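Local coordinates for protein phosphatase (Thermotoga maritima, PDB 1NF2) that probably acts as a magnesium-dependent phosphatase of the haloacid dehalogenase (HAD) family, with a distinctive substrate-binding domain, at residues A[205-217]-A[224-238]. Numbering follows the deposited sequence.
Sequences KKEEIVVFGDNEN and EAGLRVAMENAIEKV
Phe-212 has CG beside its backbone N, opposite the carbonyl carbon (chi1 -71°), which lays the ring alongside Val-229; Val-229 in turn holds CG1 trans to its own N, putting that methyl against the CD1/CE1 rim of the Phe-212 ring (CG1 to CD1 3.7 Å). One ring face therefore meets the valine: Val-229 CB lies 4.1 Å from the centroid of the Phe-212 ring, 29° off the normal, a CH-pi contact. Val-210 and Leu-227 continue this sheet face, side by side, with Val-210 CG1 3.8 Å from Leu-227 CD2. On the reverse face the methyl of Ala-225 fits against Val-211, CB to CG1 3.6 Å, and Leu-195 of helix 191-202 touches the Val-211 side chain.

Strands 209-213 and 227-230 run parallel. Val-211 N donates to Leu-227 O, Val-229 N to Val-211 O, Gly-213 N to Val-229 O and Met-231 N to Gly-213 O, the last at 3.0 Å. At the start of the pairing Ile-209 O accepts two bonds: Leu-227 N arrives in the carbonyl plane, whereas Gly-226 N is tilted from it and bonds less straight (132° at H). Helix 216-222 connects the strands, making a beta-alpha-beta unit of the Rossmann-like HAD core; strand 4-8 flanks 209-213 on its other edge.

Beyond the strand end, Asp-214 binds the magnesium ion together with Asp-8 and Asp-10. Asp-214 OD1 accepts a bond from a water at 2.7 Å; the same water accepts weakly from Asn-233 ND2 and donates weakly to Asn-233 O, and that ND2 bonds Gly-11 O as well. Ala-234 packs its CB 3.6 Å from Asp-214 CA, and Ile-235 N makes a weak bond to Asp-214 O. Lys-237 NZ meets Glu-216 OE2 on the syn side at 3.1 Å in a salt bridge.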
loop_
_atom_site.group_PDB
_atom_site.type_symbol
_atom_site.label_atom_id
_atom_site.label_comp_id
_atom_site.label_asym_id
_atom_site.label_seq_id
_atom_site.Cartn_x
_atom_site.Cartn_y
_atom_site.Cartn_z
ATOM N N LYS A 205 7.863 -17.926 10.307
ATOM C CA LYS A 205 6.817 -18.872 10.641
ATOM C C LYS A 205 5.734 -17.951 11.200
ATOM O O LYS A 205 6.044 -16.915 11.779
ATOM C CB LYS A 205 7.296 -19.929 11.654
ATOM C CG LYS A 205 7.610 -19.466 13.062
ATOM C CD LYS A 205 8.255 -20.625 13.835
ATOM C CE LYS A 205 8.329 -20.380 15.342
ATOM N NZ LYS A 205 7.003 -20.532 16.011
ATOM N N LYS A 206 4.473 -18.292 10.987
ATOM C CA LYS A 206 3.380 -17.450 11.465
ATOM C C LYS A 206 3.413 -17.093 12.954
ATOM O O LYS A 206 3.106 -15.957 13.326
ATOM C CB LYS A 206 2.037 -18.105 11.135
ATOM C CG LYS A 206 1.685 -18.063 9.664
ATOM C CD LYS A 206 0.530 -18.999 9.328
ATOM C CE LYS A 206 -0.674 -18.775 10.230
ATOM N NZ LYS A 206 -1.236 -17.409 10.094
ATOM N N GLU A 207 3.786 -18.059 13.792
ATOM C CA GLU A 207 3.819 -17.872 15.245
ATOM C C GLU A 207 4.696 -16.752 15.785
ATOM O O GLU A 207 4.474 -16.277 16.891
ATOM C CB GLU A 207 4.224 -19.172 15.948
ATOM C CG GLU A 207 3.072 -20.105 16.267
ATOM C CD GLU A 207 3.440 -21.141 17.326
ATOM O OE1 GLU A 207 4.415 -21.896 17.109
ATOM O OE2 GLU A 207 2.757 -21.198 18.375
ATOM N N GLU A 208 5.692 -16.340 15.016
ATOM C CA GLU A 208 6.599 -15.287 15.451
ATOM C C GLU A 208 6.313 -13.932 14.797
ATOM O O GLU A 208 7.117 -13.005 14.904
ATOM C CB GLU A 208 8.035 -15.708 15.146
ATOM C CG GLU A 208 8.193 -16.307 13.767
ATOM C CD GLU A 208 9.640 -16.532 13.377
ATOM O OE1 GLU A 208 10.447 -16.903 14.258
ATOM O OE2 GLU A 208 9.967 -16.348 12.185
ATOM N N ILE A 209 5.161 -13.812 14.145
ATOM C CA ILE A 209 4.795 -12.579 13.451
ATOM C C ILE A 209 3.635 -11.816 14.071
ATOM O O ILE A 209 2.615 -12.404 14.413
ATOM C CB ILE A 209 4.407 -12.868 11.986
ATOM C CG1 ILE A 209 5.536 -13.627 11.283
ATOM C CG2 ILE A 209 4.124 -11.565 11.255
ATOM C CD1 ILE A 209 5.240 -13.959 9.834
ATOM N N VAL A 210 3.803 -10.502 14.203
ATOM C CA VAL A 210 2.752 -9.634 14.725
ATOM C C VAL A 210 2.441 -8.600 13.636
ATOM O O VAL A 210 3.355 -8.110 12.979
ATOM C CB VAL A 210 3.209 -8.842 15.977
ATOM C CG1 VAL A 210 2.018 -8.123 16.604
ATOM C CG2 VAL A 210 3.845 -9.765 16.966
ATOM N N VAL A 211 1.162 -8.280 13.444
ATOM C CA VAL A 211 0.774 -7.276 12.452
ATOM C C VAL A 211 -0.127 -6.229 13.101
ATOM O O VAL A 211 -1.011 -6.560 13.893
ATOM C CB VAL A 211 0.004 -7.897 11.238
ATOM C CG1 VAL A 211 0.903 -8.853 10.485
ATOM C CG2 VAL A 211 -1.220 -8.630 11.716
ATOM N N PHE A 212 0.134 -4.963 12.790
ATOM C CA PHE A 212 -0.671 -3.853 13.291
ATOM C C PHE A 212 -1.388 -3.285 12.070
ATOM O O PHE A 212 -0.752 -3.021 11.051
ATOM C CB PHE A 212 0.217 -2.749 13.899
ATOM C CG PHE A 212 0.868 -3.120 15.208
ATOM C CD1 PHE A 212 0.378 -2.621 16.409
ATOM C CD2 PHE A 212 1.985 -3.936 15.235
ATOM C CE1 PHE A 212 0.996 -2.930 17.624
ATOM C CE2 PHE A 212 2.611 -4.255 16.446
ATOM C CZ PHE A 212 2.110 -3.745 17.640
ATOM N N GLY A 213 -2.699 -3.104 12.180
ATOM C CA GLY A 213 -3.454 -2.564 11.069
ATOM C C GLY A 213 -4.712 -1.834 11.505
ATOM O O GLY A 213 -5.033 -1.769 12.694
ATOM N N ASP A 214 -5.419 -1.278 10.529
ATOM C CA ASP A 214 -6.648 -0.547 10.779
ATOM C C ASP A 214 -7.621 -0.733 9.613
ATOM O O ASP A 214 -8.808 -0.407 9.726
ATOM C CB ASP A 214 -6.340 0.942 10.913
ATOM C CG ASP A 214 -6.047 1.594 9.565
ATOM O OD1 ASP A 214 -6.339 2.801 9.412
ATOM O OD2 ASP A 214 -5.525 0.905 8.656
ATOM N N ASN A 215 -7.088 -1.274 8.515
ATOM C CA ASN A 215 -7.779 -1.472 7.229
ATOM C C ASN A 215 -8.415 -2.779 6.794
ATOM O O ASN A 215 -8.153 -3.853 7.329
ATOM C CB ASN A 215 -6.821 -1.115 6.081
ATOM C CG ASN A 215 -6.901 0.319 5.696
ATOM O OD1 ASN A 215 -6.189 0.779 4.800
ATOM N ND2 ASN A 215 -7.781 1.051 6.362
ATOM N N GLU A 216 -9.216 -2.641 5.740
ATOM C CA GLU A 216 -9.868 -3.759 5.078
ATOM C C GLU A 216 -8.666 -4.391 4.380
ATOM O O GLU A 216 -8.511 -5.604 4.360
ATOM C CB GLU A 216 -10.860 -3.244 4.035
ATOM C CG GLU A 216 -12.259 -3.810 4.152
ATOM C CD GLU A 216 -12.276 -5.321 4.117
ATOM O OE1 GLU A 216 -11.628 -5.902 3.220
ATOM O OE2 GLU A 216 -12.943 -5.927 4.985
ATOM N N ASN A 217 -7.809 -3.528 3.833
ATOM C CA ASN A 217 -6.579 -3.938 3.161
ATOM C C ASN A 217 -5.642 -4.739 4.079
ATOM O O ASN A 217 -4.968 -5.664 3.625
ATOM C CB ASN A 217 -5.813 -2.707 2.669
ATOM C CG ASN A 217 -6.398 -2.108 1.395
ATOM O OD1 ASN A 217 -6.030 -0.997 1.001
ATOM N ND2 ASN A 217 -7.295 -2.841 0.741
ATOM N N GLU A 224 -2.057 -14.158 8.003
ATOM C CA GLU A 224 -0.666 -14.588 7.940
ATOM C C GLU A 224 0.152 -14.287 9.204
ATOM O O GLU A 224 1.379 -14.400 9.188
ATOM C CB GLU A 224 0.013 -13.916 6.749
ATOM C CG GLU A 224 -0.694 -14.139 5.421
ATOM C CD GLU A 224 -0.868 -15.611 5.100
ATOM O OE1 GLU A 224 0.119 -16.363 5.218
ATOM O OE2 GLU A 224 -1.989 -16.016 4.727
ATOM N N ALA A 225 -0.505 -13.910 10.297
ATOM C CA ALA A 225 0.232 -13.580 11.519
ATOM C C ALA A 225 -0.201 -14.354 12.758
ATOM O O ALA A 225 -1.341 -14.815 12.853
ATOM C CB ALA A 225 0.124 -12.080 11.790
ATOM N N GLY A 226 0.722 -14.484 13.708
ATOM C CA GLY A 226 0.422 -15.181 14.950
ATOM C C GLY A 226 -0.283 -14.283 15.958
ATOM O O GLY A 226 -1.034 -14.767 16.792
ATOM N N LEU A 227 -0.038 -12.974 15.892
ATOM C CA LEU A 227 -0.682 -12.024 16.812
ATOM C C LEU A 227 -1.290 -10.878 16.003
ATOM O O LEU A 227 -0.625 -10.316 15.137
ATOM C CB LEU A 227 0.337 -11.470 17.817
ATOM C CG LEU A 227 -0.221 -10.488 18.860
ATOM C CD1 LEU A 227 -1.298 -11.175 19.677
ATOM C CD2 LEU A 227 0.902 -9.993 19.769
ATOM N N ARG A 228 -2.546 -10.533 16.288
ATOM C CA ARG A 228 -3.228 -9.470 15.538
ATOM C C ARG A 228 -3.668 -8.254 16.368
ATOM O O ARG A 228 -4.488 -8.367 17.278
ATOM C CB ARG A 228 -4.436 -10.068 14.809
ATOM C CG ARG A 228 -4.057 -11.238 13.900
ATOM C CD ARG A 228 -5.267 -11.852 13.226
ATOM N NE ARG A 228 -6.111 -12.583 14.161
ATOM C CZ ARG A 228 -5.818 -13.783 14.648
ATOM N NH1 ARG A 228 -4.695 -14.390 14.283
ATOM N NH2 ARG A 228 -6.645 -14.371 15.507
ATOM N N VAL A 229 -3.137 -7.087 16.021
ATOM C CA VAL A 229 -3.443 -5.854 16.740
ATOM C C VAL A 229 -4.176 -4.846 15.864
ATOM O O VAL A 229 -3.670 -4.438 14.821
ATOM C CB VAL A 229 -2.143 -5.168 17.258
ATOM C CG1 VAL A 229 -2.509 -3.994 18.171
ATOM C CG2 VAL A 229 -1.268 -6.174 18.001
ATOM N N ALA A 230 -5.369 -4.453 16.297
ATOM C CA ALA A 230 -6.176 -3.472 15.580
ATOM C C ALA A 230 -6.014 -2.122 16.259
ATOM O O ALA A 230 -5.961 -2.046 17.485
ATOM C CB ALA A 230 -7.641 -3.875 15.605
ATOM N N MET A 231 -5.928 -1.062 15.467
ATOM C CA MET A 231 -5.802 0.272 16.018
ATOM C C MET A 231 -7.187 0.617 16.559
ATOM O O MET A 231 -8.188 0.067 16.098
ATOM C CB MET A 231 -5.378 1.264 14.921
ATOM C CG MET A 231 -3.997 0.984 14.332
ATOM S SD MET A 231 -2.736 0.626 15.617
ATOM C CE MET A 231 -1.535 1.142 15.064
ATOM N N GLU A 232 -7.262 1.500 17.552
ATOM C CA GLU A 232 -8.570 1.876 18.087
ATOM C C GLU A 232 -9.429 2.555 17.005
ATOM O O GLU A 232 -10.653 2.512 17.054
ATOM C CB GLU A 232 -8.428 2.818 19.286
ATOM C CG GLU A 232 -9.786 3.243 19.841
ATOM C CD GLU A 232 -9.712 4.114 21.090
ATOM O OE1 GLU A 232 -10.768 4.674 21.469
ATOM O OE2 GLU A 232 -8.620 4.233 21.698
ATOM N N ASN A 233 -8.782 3.184 16.035
ATOM C CA ASN A 233 -9.500 3.854 14.960
ATOM C C ASN A 233 -9.872 2.891 13.820
ATOM O O ASN A 233 -10.446 3.312 12.821
ATOM C CB ASN A 233 -8.641 5.002 14.413
ATOM C CG ASN A 233 -7.185 4.617 14.287
ATOM O OD1 ASN A 233 -6.503 4.404 15.295
ATOM N ND2 ASN A 233 -6.700 4.502 13.052
ATOM N N ALA A 234 -9.557 1.606 13.974
ATOM C CA ALA A 234 -9.848 0.613 12.937
ATOM C C ALA A 234 -11.340 0.434 12.712
ATOM O O ALA A 234 -12.137 0.703 13.607
ATOM C CB ALA A 234 -9.229 -0.727 13.311
ATOM N N ILE A 235 -11.728 -0.011 11.519
ATOM C CA ILE A 235 -13.148 -0.238 11.283
ATOM C C ILE A 235 -13.538 -1.426 12.152
ATOM O O ILE A 235 -12.690 -2.225 12.556
ATOM C CB ILE A 235 -13.500 -0.555 9.795
ATOM C CG1 ILE A 235 -12.819 -1.845 9.338
ATOM C CG2 ILE A 235 -13.125 0.626 8.904
ATOM C CD1 ILE A 235 -11.374 -1.683 9.000
ATOM N N GLU A 236 -14.827 -1.516 12.448
ATOM C CA GLU A 236 -15.381 -2.567 13.282
ATOM C C GLU A 236 -14.927 -3.973 12.890
ATOM O O GLU A 236 -14.529 -4.767 13.741
ATOM C CB GLU A 236 -16.909 -2.470 13.250
ATOM C CG GLU A 236 -17.491 -1.876 11.945
ATOM C CD GLU A 236 -17.292 -0.358 11.809
ATOM O OE1 GLU A 236 -17.740 0.390 12.706
ATOM O OE2 GLU A 236 -16.698 0.090 10.802
ATOM N N LYS A 237 -14.977 -4.269 11.598
ATOM C CA LYS A 237 -14.589 -5.579 11.099
ATOM C C LYS A 237 -13.156 -5.965 11.488
ATOM O O LYS A 237 -12.896 -7.112 11.829
ATOM C CB LYS A 237 -14.747 -5.615 9.574
ATOM C CG LYS A 237 -14.772 -7.012 8.983
ATOM C CD LYS A 237 -14.862 -6.985 7.464
ATOM C CE LYS A 237 -14.886 -8.402 6.902
ATOM N NZ LYS A 237 -14.752 -8.433 5.417
ATOM N N VAL A 238 -12.232 -5.013 11.426
ATOM C CA VAL A 238 -10.838 -5.280 11.768
ATOM C C VAL A 238 -10.646 -5.573 13.251
ATOM O O VAL A 238 -9.890 -6.473 13.620
ATOM C CB VAL A 238 -9.925 -4.099 11.353
ATOM C CG1 VAL A 238 -8.560 -4.187 12.064
ATOM C CG2 VAL A 238 -9.714 -4.135 9.847
HETATM O O HOH W 1 -8.412 4.303 10.195
#